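Local structure of glideosome-associated protein 50 (Plasmodium falciparum 3D7, 3TGH) at residues C2-A7 and A152-I157; Q199-S204 and Y215-L220; K266-S271 and Y300-N305. The protein forms part of the glideosome, the complex of parasite gliding and host-cell invasion, and may help assemble it and fasten it to the inner membrane complex. All coordinates share one frame; numbering follows the deposited sequence.

Interaction 1 (C2-A7 and A152-I157)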
loop_
_atom_site.group_PDB
_atom_site.type_symbol
_atom_site.label_atom_id
_atom_site.label_comp_id
_atom_site.label_asym_id
_atom_site.label_seq_id
_atom_site.Cartn_x
_atom_site.Cartn_y
_atom_site.Cartn_z
ATOM N N CYS A 2 -20.348 -3.902 -9.843
ATOM C CA CYS A 2 -20.330 -4.935 -8.801
ATOM C C CYS A 2 -18.916 -5.306 -8.320
ATOM O O CYS A 2 -18.710 -6.394 -7.772
ATOM C CB CYS A 2 -21.047 -6.195 -9.305
ATOM S SG CYS A 2 -22.814 -5.971 -9.678
ATOM N N GLN A 3 -17.953 -4.409 -8.524
ATOM C CA GLN A 3 -16.571 -4.639 -8.097
ATOM C C GLN A 3 -15.941 -3.367 -7.530
ATOM O O GLN A 3 -16.447 -2.257 -7.732
ATOM C CB GLN A 3 -15.721 -5.138 -9.271
ATOM C CG GLN A 3 -16.153 -6.483 -9.837
ATOM C CD GLN A 3 -15.269 -6.965 -10.978
ATOM O OE1 GLN A 3 -14.379 -6.249 -11.439
ATOM N NE2 GLN A 3 -15.515 -8.187 -11.440
ATOM N N LEU A 4 -14.842 -3.549 -6.807
ATOM C CA LEU A 4 -13.983 -2.443 -6.381
ATOM C C LEU A 4 -12.603 -2.700 -6.986
ATOM O O LEU A 4 -12.032 -3.773 -6.796
ATOM C CB LEU A 4 -13.894 -2.378 -4.854
ATOM C CG LEU A 4 -13.158 -1.185 -4.230
ATOM C CD1 LEU A 4 -13.280 -1.203 -2.715
ATOM C CD2 LEU A 4 -11.691 -1.170 -4.616
ATOM N N ARG A 5 -12.086 -1.716 -7.712
ATOM C CA ARG A 5 -10.819 -1.853 -8.415
ATOM C C ARG A 5 -9.845 -0.751 -8.050
ATOM O O ARG A 5 -10.173 0.443 -8.123
ATOM C CB ARG A 5 -11.059 -1.843 -9.917
ATOM C CG ARG A 5 -11.866 -3.045 -10.374
ATOM C CD ARG A 5 -11.945 -3.104 -11.874
ATOM N NE ARG A 5 -12.575 -4.336 -12.339
ATOM C CZ ARG A 5 -12.716 -4.674 -13.618
ATOM N NH1 ARG A 5 -12.286 -3.869 -14.587
ATOM N NH2 ARG A 5 -13.298 -5.826 -13.932
ATOM N N PHE A 6 -8.636 -1.167 -7.681
ATOM C CA PHE A 6 -7.596 -0.246 -7.294
ATOM C C PHE A 6 -6.261 -0.725 -7.843
ATOM O O PHE A 6 -6.123 -1.887 -8.223
ATOM C CB PHE A 6 -7.582 -0.042 -5.765
ATOM C CG PHE A 6 -7.088 -1.218 -4.976
ATOM C CD1 PHE A 6 -5.751 -1.289 -4.587
ATOM C CD2 PHE A 6 -7.948 -2.244 -4.600
ATOM C CE1 PHE A 6 -5.284 -2.363 -3.832
ATOM C CE2 PHE A 6 -7.482 -3.328 -3.842
ATOM C CZ PHE A 6 -6.149 -3.382 -3.465
ATOM N N ALA A 7 -5.314 0.196 -7.951
ATOM C CA ALA A 7 -3.977 -0.113 -8.433
ATOM C C ALA A 7 -2.963 0.115 -7.325
ATOM O O ALA A 7 -3.204 0.900 -6.407
ATOM C CB ALA A 7 -3.634 0.749 -9.656
ATOM N N ALA A 152 -14.637 -3.333 2.621
ATOM C CA ALA A 152 -13.191 -3.510 2.504
ATOM C C ALA A 152 -12.480 -2.555 3.450
ATOM O O ALA A 152 -12.758 -1.348 3.448
ATOM C CB ALA A 152 -12.739 -3.261 1.074
ATOM N N ALA A 153 -11.576 -3.099 4.264
ATOM C CA ALA A 153 -10.752 -2.301 5.153
ATOM C C ALA A 153 -9.334 -2.233 4.596
ATOM O O ALA A 153 -8.711 -3.255 4.378
ATOM C CB ALA A 153 -10.746 -2.889 6.548
ATOM N N PHE A 154 -8.864 -1.015 4.351
ATOM C CA PHE A 154 -7.490 -0.750 3.942
ATOM C C PHE A 154 -6.764 -0.155 5.132
ATOM O O PHE A 154 -7.178 0.875 5.673
ATOM C CB PHE A 154 -7.474 0.211 2.751
ATOM C CG PHE A 154 -7.976 -0.410 1.483
ATOM C CD1 PHE A 154 -9.327 -0.461 1.207
ATOM C CD2 PHE A 154 -7.089 -0.976 0.570
ATOM C CE1 PHE A 154 -9.790 -1.051 0.031
ATOM C CE2 PHE A 154 -7.547 -1.566 -0.598
ATOM C CZ PHE A 154 -8.895 -1.604 -0.868
ATOM N N ILE A 155 -5.701 -0.826 5.570
ATOM C CA ILE A 155 -4.926 -0.388 6.718
ATOM C C ILE A 155 -3.517 -0.032 6.235
ATOM O O ILE A 155 -2.844 -0.831 5.561
ATOM C CB ILE A 155 -4.897 -1.458 7.812
ATOM C CG1 ILE A 155 -6.321 -1.655 8.367
ATOM C CG2 ILE A 155 -3.930 -1.063 8.943
ATOM C CD1 ILE A 155 -6.506 -2.960 9.131
ATOM N N PHE A 156 -3.096 1.186 6.543
ATOM C CA PHE A 156 -1.814 1.708 6.071
ATOM C C PHE A 156 -0.858 1.812 7.242
ATOM O O PHE A 156 -1.155 2.464 8.246
ATOM C CB PHE A 156 -2.003 3.065 5.386
ATOM C CG PHE A 156 -2.881 3.000 4.172
ATOM C CD1 PHE A 156 -4.267 3.079 4.295
ATOM C CD2 PHE A 156 -2.330 2.812 2.906
ATOM C CE1 PHE A 156 -5.092 2.990 3.166
ATOM C CE2 PHE A 156 -3.137 2.720 1.788
ATOM C CZ PHE A 156 -4.531 2.795 1.921
ATOM N N ILE A 157 0.297 1.163 7.113
ATOM C CA ILE A 157 1.282 1.124 8.195
ATOM C C ILE A 157 2.601 1.755 7.779
ATOM O O ILE A 157 2.945 1.779 6.594
ATOM C CB ILE A 157 1.538 -0.327 8.705
ATOM C CG1 ILE A 157 2.047 -1.242 7.595
ATOM C CG2 ILE A 157 0.267 -0.921 9.287
ATOM C CD1 ILE A 157 2.447 -2.652 8.105
#

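Interaction 2 (Q199-S204 and Y215-L220)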
loop_
_atom_site.group_PDB
_atom_site.type_symbol
_atom_site.label_atom_id
_atom_site.label_comp_id
_atom_site.label_asym_id
_atom_site.label_seq_id
_atom_site.Cartn_x
_atom_site.Cartn_y
_atom_site.Cartn_z
ATOM N N GLN A 199 8.173 -2.218 4.110
ATOM C CA GLN A 199 8.988 -3.423 4.246
ATOM C C GLN A 199 8.148 -4.715 4.208
ATOM O O GLN A 199 7.219 -4.879 5.002
ATOM C CB GLN A 199 9.789 -3.349 5.554
ATOM C CG GLN A 199 10.554 -4.601 5.923
ATOM C CD GLN A 199 11.661 -4.928 4.952
ATOM O OE1 GLN A 199 12.536 -4.102 4.692
ATOM N NE2 GLN A 199 11.644 -6.153 4.423
ATOM N N PRO A 200 8.488 -5.651 3.297
ATOM C CA PRO A 200 7.816 -6.958 3.313
ATOM C C PRO A 200 8.176 -7.815 4.520
ATOM O O PRO A 200 9.279 -7.711 5.058
ATOM C CB PRO A 200 8.314 -7.648 2.036
ATOM C CG PRO A 200 9.449 -6.857 1.555
ATOM C CD PRO A 200 9.345 -5.485 2.117
ATOM N N ILE A 201 7.234 -8.662 4.922
ATOM C CA ILE A 201 7.485 -9.714 5.885
ATOM C C ILE A 201 8.254 -10.835 5.177
ATOM O O ILE A 201 9.271 -11.315 5.680
ATOM C CB ILE A 201 6.169 -10.269 6.456
ATOM C CG1 ILE A 201 5.452 -9.198 7.277
ATOM C CG2 ILE A 201 6.435 -11.533 7.297
ATOM C CD1 ILE A 201 3.983 -9.526 7.578
ATOM N N TYR A 202 7.752 -11.238 4.008
ATOM C CA TYR A 202 8.355 -12.307 3.215
ATOM C C TYR A 202 8.704 -11.768 1.840
ATOM O O TYR A 202 7.893 -11.085 1.214
ATOM C CB TYR A 202 7.391 -13.478 3.062
ATOM C CG TYR A 202 7.046 -14.201 4.340
ATOM C CD1 TYR A 202 8.040 -14.622 5.225
ATOM C CD2 TYR A 202 5.723 -14.507 4.648
ATOM C CE1 TYR A 202 7.715 -15.301 6.390
ATOM C CE2 TYR A 202 5.392 -15.190 5.806
ATOM C CZ TYR A 202 6.390 -15.591 6.668
ATOM O OH TYR A 202 6.051 -16.262 7.818
ATOM N N SER A 203 9.912 -12.074 1.371
ATOM C CA SER A 203 10.371 -11.596 0.066
ATOM C C SER A 203 11.548 -12.424 -0.439
ATOM O O SER A 203 12.480 -12.721 0.316
ATOM C CB SER A 203 10.775 -10.121 0.142
ATOM O OG SER A 203 11.304 -9.634 -1.086
ATOM N N SER A 204 11.498 -12.769 -1.723
ATOM C CA SER A 204 12.628 -13.397 -2.407
ATOM C C SER A 204 13.602 -12.337 -2.941
ATOM O O SER A 204 14.656 -12.680 -3.485
ATOM C CB SER A 204 12.137 -14.288 -3.556
ATOM O OG SER A 204 11.206 -15.257 -3.105
ATOM N N TYR A 215 7.757 -11.932 13.357
ATOM C CA TYR A 215 7.478 -12.245 14.763
ATOM C C TYR A 215 6.397 -11.353 15.372
ATOM O O TYR A 215 5.562 -11.839 16.135
ATOM C CB TYR A 215 8.746 -12.158 15.609
ATOM C CG TYR A 215 8.551 -12.706 17.009
ATOM C CD1 TYR A 215 8.652 -14.074 17.266
ATOM C CD2 TYR A 215 8.242 -11.859 18.073
ATOM C CE1 TYR A 215 8.461 -14.582 18.558
ATOM C CE2 TYR A 215 8.049 -12.357 19.365
ATOM C CZ TYR A 215 8.160 -13.715 19.599
ATOM O OH TYR A 215 7.971 -14.203 20.873
ATOM N N TYR A 216 6.412 -10.059 15.046
ATOM C CA TYR A 216 5.499 -9.089 15.676
ATOM C C TYR A 216 4.286 -8.686 14.847
ATOM O O TYR A 216 3.216 -8.469 15.403
ATOM C CB TYR A 216 6.253 -7.820 16.084
ATOM C CG TYR A 216 7.228 -8.050 17.214
ATOM C CD1 TYR A 216 6.774 -8.331 18.499
ATOM C CD2 TYR A 216 8.600 -7.996 16.999
ATOM C CE1 TYR A 216 7.665 -8.550 19.545
ATOM C CE2 TYR A 216 9.501 -8.216 18.037
ATOM C CZ TYR A 216 9.025 -8.495 19.307
ATOM O OH TYR A 216 9.908 -8.713 20.341
ATOM N N LEU A 217 4.447 -8.551 13.535
ATOM C CA LEU A 217 3.349 -8.047 12.690
ATOM C C LEU A 217 2.495 -9.221 12.217
ATOM O O LEU A 217 1.269 -9.189 12.333
ATOM C CB LEU A 217 3.906 -7.286 11.480
ATOM C CG LEU A 217 3.147 -6.136 10.792
ATOM C CD1 LEU A 217 3.465 -6.118 9.298
ATOM C CD2 LEU A 217 1.637 -6.116 11.048
ATOM N N LEU A 218 3.144 -10.262 11.698
ATOM C CA LEU A 218 2.421 -11.371 11.061
ATOM C C LEU A 218 1.342 -12.035 11.933
ATOM O O LEU A 218 0.253 -12.323 11.431
ATOM C CB LEU A 218 3.385 -12.420 10.500
ATOM C CG LEU A 218 2.751 -13.569 9.705
ATOM C CD1 LEU A 218 1.935 -13.056 8.521
ATOM C CD2 LEU A 218 3.834 -14.547 9.235
ATOM N N PRO A 219 1.629 -12.277 13.229
ATOM C CA PRO A 219 0.605 -12.893 14.078
ATOM C C PRO A 219 -0.681 -12.068 14.193
ATOM O O PRO A 219 -1.770 -12.645 14.264
ATOM C CB PRO A 219 1.302 -13.009 15.440
ATOM C CG PRO A 219 2.749 -13.062 15.108
ATOM C CD PRO A 219 2.906 -12.133 13.947
ATOM N N LEU A 220 -0.555 -10.740 14.197
ATOM C CA LEU A 220 -1.728 -9.851 14.192
ATOM C C LEU A 220 -2.521 -9.961 12.890
ATOM O O LEU A 220 -3.751 -9.919 12.897
ATOM C CB LEU A 220 -1.319 -8.387 14.402
ATOM C CG LEU A 220 -0.580 -8.031 15.695
ATOM C CD1 LEU A 220 -0.218 -6.560 15.685
ATOM C CD2 LEU A 220 -1.392 -8.370 16.938
#

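Interaction 3 (K266-S271 and Y300-N305)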
loop_
_atom_site.group_PDB
_atom_site.type_symbol
_atom_site.label_atom_id
_atom_site.label_comp_id
_atom_site.label_asym_id
_atom_site.label_seq_id
_atom_site.Cartn_x
_atom_site.Cartn_y
_atom_site.Cartn_z
ATOM N N LYS A 266 7.340 -20.657 -0.802
ATOM C CA LYS A 266 5.927 -20.395 -1.082
ATOM C C LYS A 266 5.710 -19.258 -2.090
ATOM O O LYS A 266 4.601 -18.732 -2.216
ATOM C CB LYS A 266 5.185 -20.117 0.227
ATOM C CG LYS A 266 5.074 -21.353 1.115
ATOM C CD LYS A 266 4.064 -21.173 2.235
ATOM C CE LYS A 266 3.662 -22.511 2.845
ATOM N NZ LYS A 266 2.541 -22.354 3.820
ATOM N N SER A 267 6.760 -18.890 -2.818
ATOM C CA SER A 267 6.629 -17.919 -3.896
ATOM C C SER A 267 5.900 -18.554 -5.081
ATOM O O SER A 267 6.258 -19.644 -5.539
ATOM C CB SER A 267 8.001 -17.403 -4.331
ATOM O OG SER A 267 7.877 -16.464 -5.377
ATOM N N LEU A 268 4.867 -17.869 -5.564
ATOM C CA LEU A 268 4.093 -18.330 -6.710
ATOM C C LEU A 268 4.518 -17.626 -7.997
ATOM O O LEU A 268 4.316 -18.141 -9.093
ATOM C CB LEU A 268 2.601 -18.087 -6.466
ATOM C CG LEU A 268 1.975 -18.849 -5.295
ATOM C CD1 LEU A 268 0.535 -18.385 -5.087
ATOM C CD2 LEU A 268 2.041 -20.351 -5.530
ATOM N N PHE A 269 5.100 -16.443 -7.852
ATOM C CA PHE A 269 5.507 -15.640 -8.984
ATOM C C PHE A 269 6.521 -14.612 -8.526
ATOM O O PHE A 269 6.371 -14.024 -7.452
ATOM C CB PHE A 269 4.281 -14.930 -9.581
ATOM C CG PHE A 269 4.616 -13.711 -10.397
ATOM C CD1 PHE A 269 5.123 -13.835 -11.678
ATOM C CD2 PHE A 269 4.408 -12.437 -9.884
ATOM C CE1 PHE A 269 5.423 -12.711 -12.436
ATOM C CE2 PHE A 269 4.712 -11.310 -10.635
ATOM C CZ PHE A 269 5.223 -11.449 -11.913
ATOM N N PHE A 270 7.546 -14.403 -9.344
ATOM C CA PHE A 270 8.537 -13.363 -9.099
ATOM C C PHE A 270 8.973 -12.762 -10.427
ATOM O O PHE A 270 9.227 -13.490 -11.385
ATOM C CB PHE A 270 9.762 -13.935 -8.377
ATOM C CG PHE A 270 10.816 -12.908 -8.062
ATOM C CD1 PHE A 270 10.929 -12.382 -6.786
ATOM C CD2 PHE A 270 11.700 -12.468 -9.045
ATOM C CE1 PHE A 270 11.897 -11.434 -6.483
ATOM C CE2 PHE A 270 12.661 -11.521 -8.756
ATOM C CZ PHE A 270 12.761 -10.997 -7.469
ATOM N N SER A 271 9.088 -11.436 -10.469
ATOM C CA SER A 271 9.635 -10.747 -11.636
ATOM C C SER A 271 10.391 -9.492 -11.218
ATOM O O SER A 271 9.934 -8.741 -10.361
ATOM C CB SER A 271 8.519 -10.362 -12.603
ATOM O OG SER A 271 9.037 -9.666 -13.721
ATOM N N TYR A 300 1.274 -12.091 -14.686
ATOM C CA TYR A 300 0.764 -13.040 -13.700
ATOM C C TYR A 300 -0.574 -12.579 -13.143
ATOM O O TYR A 300 -0.763 -11.392 -12.879
ATOM C CB TYR A 300 1.753 -13.233 -12.547
ATOM C CG TYR A 300 1.403 -14.417 -11.661
ATOM C CD1 TYR A 300 1.624 -15.723 -12.094
ATOM C CD2 TYR A 300 0.841 -14.231 -10.403
ATOM C CE1 TYR A 300 1.292 -16.812 -11.295
ATOM C CE2 TYR A 300 0.511 -15.311 -9.597
ATOM C CZ TYR A 300 0.737 -16.593 -10.044
ATOM O OH TYR A 300 0.401 -17.653 -9.240
ATOM N N THR A 301 -1.486 -13.531 -12.957
ATOM C CA THR A 301 -2.771 -13.260 -12.331
ATOM C C THR A 301 -2.934 -14.158 -11.111
ATOM O O THR A 301 -2.909 -15.386 -11.230
ATOM C CB THR A 301 -3.927 -13.487 -13.309
ATOM O OG1 THR A 301 -3.720 -12.672 -14.470
ATOM C CG2 THR A 301 -5.257 -13.123 -12.667
ATOM N N HIS A 302 -3.061 -13.535 -9.943
ATOM C CA HIS A 302 -3.244 -14.255 -8.689
ATOM C C HIS A 302 -4.689 -14.106 -8.233
ATOM O O HIS A 302 -5.238 -13.007 -8.243
ATOM C CB HIS A 302 -2.306 -13.713 -7.611
ATOM C CG HIS A 302 -2.465 -14.395 -6.290
ATOM N ND1 HIS A 302 -3.162 -13.833 -5.242
ATOM C CD2 HIS A 302 -2.054 -15.610 -5.860
ATOM C CE1 HIS A 302 -3.155 -14.666 -4.217
ATOM N NE2 HIS A 302 -2.488 -15.751 -4.566
ATOM N N LYS A 303 -5.298 -15.212 -7.825
ATOM C CA LYS A 303 -6.679 -15.207 -7.355
ATOM C C LYS A 303 -6.745 -15.741 -5.931
ATOM O O LYS A 303 -6.236 -16.832 -5.637
ATOM C CB LYS A 303 -7.570 -16.037 -8.283
ATOM C CG LYS A 303 -7.625 -15.494 -9.712
ATOM C CD LYS A 303 -8.469 -16.356 -10.639
ATOM C CE LYS A 303 -8.553 -15.731 -12.029
ATOM N NZ LYS A 303 -9.175 -16.643 -13.029
ATOM N N LEU A 304 -7.361 -14.957 -5.053
ATOM C CA LEU A 304 -7.569 -15.336 -3.666
ATOM C C LEU A 304 -9.077 -15.402 -3.406
ATOM O O LEU A 304 -9.797 -14.442 -3.682
ATOM C CB LEU A 304 -6.894 -14.309 -2.748
ATOM C CG LEU A 304 -6.675 -14.724 -1.291
ATOM C CD1 LEU A 304 -5.574 -15.772 -1.196
ATOM C CD2 LEU A 304 -6.333 -13.527 -0.429
ATOM N N ASN A 305 -9.553 -16.531 -2.889
ATOM C CA ASN A 305 -10.974 -16.702 -2.588
ATOM C C ASN A 305 -11.394 -15.845 -1.399
ATOM O O ASN A 305 -10.624 -15.669 -0.452
ATOM C CB ASN A 305 -11.295 -18.172 -2.292
ATOM C CG ASN A 305 -11.032 -19.084 -3.478
ATOM O OD1 ASN A 305 -11.144 -18.672 -4.634
ATOM N ND2 ASN A 305 -10.685 -20.335 -3.195
#

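Interaction 1 (C2-A7 and A152-I157)
Gln3 OE1 accepts two hydrogen bonds from one arginine. Arg5 NE and Arg5 NH2 each lie 2.8 Å from Gln3 OE1, side-on, with NE nearly along the C=O axis and NH2 tilted from the carbonyl plane. Both bonds are bent, at 137° and 138° at the hydrogen. They join the two side chains on the side of strand 4-7 turned away from Ala152-Ile157, and Arg5 NH1 bonds to Glu33 O.

The other side of the strand carries the contact, which is wholly apolar. Phe6 and Phe154 approach from opposite directions and form a T-shaped pair, with centroids 5.0 Å apart and planes nearly perpendicular. Phe154 gives the edge, its CE2 and CZ atoms set over one face of Phe6 near the rim; Phe154 CE2 lies 3.7 Å from Phe6 CZ. In Phe6, CG sits between the backbone N and the carbonyl carbon, which leaves a ring face turned to Phe154. Beside the pair, Leu4 CD1 reaches Ala152 CB at 4.3 Å and the edge of the Phe154 ring at CE1.

Phe37 and His279 add further ring contacts to Phe6. The strand axes are 11.3 Å apart and only 18° from parallel, so side chains fill the gap. This is part of the hydrophobic core between the two facing sheets of the metallophosphoesterase beta-sandwich.

Interaction 2 (Q199-S204 and Y215-L220)
Ile201 and Tyr202 are the residues of Gln199-Ser204 that meet Leu217 and Leu218. The segment begins with Gln199, whose amide folds back on its own chain. Gln199 NE2 gives a nearly straight hydrogen bond of 2.9 Å to Pro200 O, in the carbonyl plane and on a lone pair. The same nitrogen also bonds to Ser207 OG, so NE2 has two acceptors, which limits the turning of the amide. Pro200 takes no part across the contact; its ring packs on His233 and Asp234.

Ile201 does most of the packing from the loop. Its chi1 of -66° places CG1 beside the backbone N and sends CD1 out toward the leucines. Ile201 CD1 meets Leu217 CD1 at 3.9 Å and Leu218 CB at 4.2 Å, lodging against both neighbours at once. The other branch, CG2, lies 3.8 Å above the centre of the Tyr202 ring and supports that ring from one face.

Tyr202 crosses Leu218 at about a right angle. It touches near its phenol end, where Tyr202 CZ and Tyr202 CE2 each lie 3.8 Å from Leu218 CD2. The methyl comes in obliquely to the ring.

The loop follows strand 192-196 and leads into helix 211-216, so the contact brings the loop back against the end of helix 211-216 and the start of helix 218-223. A loop of the calcineurin-like phosphoesterase fold, next to the metal ligand His233, is thus packed on the helical turns that follow it. Leu217 packs on Leu179 of helix 169-189, while Leu218 and Ile201 lie against His247 of strand 245-250.

Interaction 3 (K266-S271 and Y300-N305)
Strands 267-271 and 300-305 run roughly antiparallel, at 149°, with axes 8.6 Å apart, and meet through side chains rather than backbone pairing. Strand 267-271 has a classic beta bulge, where Leu268 and Phe269 both face Val239. Two successive side chains, Leu268 and Phe269, thus turn toward the other strand.

Phe269 and Tyr300 make the central contact. Their rings are nearly parallel, at 2°, but slide past each other in opposite directions, so they barely overlap and their centroids are 4.8 Å apart. Each ring instead covers the other residue's CB. Phe269 CB sits 3.5 Å from the centroid of the Tyr300 ring, and Tyr300 CB sits 3.5 Å from the centroid of the Phe269 ring. These are two reciprocal CH-pi contacts, both over the ring face. The nearest atoms are Phe269 CG and Tyr300 CG, at 3.5 Å. With CG anti to the backbone N in both residues (chi1 158° in Phe269), each ring is laid over the other residue's CB.

Leu268 meets the phenol end of Tyr300 and, two residues on, the His302 ring. Leu268 CB is 3.6 Å from Tyr300 OH. Leu268 CD1 comes to the edge of the His302 imidazole, near its plane, 3.9 Å from His302 CD2. His302 NE2 is hydrogen-bonded to Glu241 OE1, which fixes the ring beside the leucine.

Each strand is the last of its sheet within this chain, so the edge strands of the two facing sheets of the sandwich meet here through side chains. Val239 of strand 237-242 touches both Phe269 and Tyr300. Phe290, on the strand next to Tyr300 in the same sheet, touches Tyr300 and meets the Phe269 ring across the interface.

The three contacts occupy different parts of one two-sheet fold. Interactions 1 and 3 both pack one sheet on the other, but their centres lie 18 Å apart and they do not touch. Interaction 2 joins a loop to helical turns and borders both. Ile157 CD1 of interaction 1 meets Leu217 CD1 at 3.8 Å. Ser204 CB packs on Phe270 CD1 of interaction 3 at 3.9 Å. Interaction 2 also comes nearest the metal ligands: the Leu217 side chain is about 10 Å from that of His172 and about 11 Å from a bound cobalt ion, and the Ile201 side chain is about 11 Å from that of His233. Interactions 1 and 3 lie away from these sites.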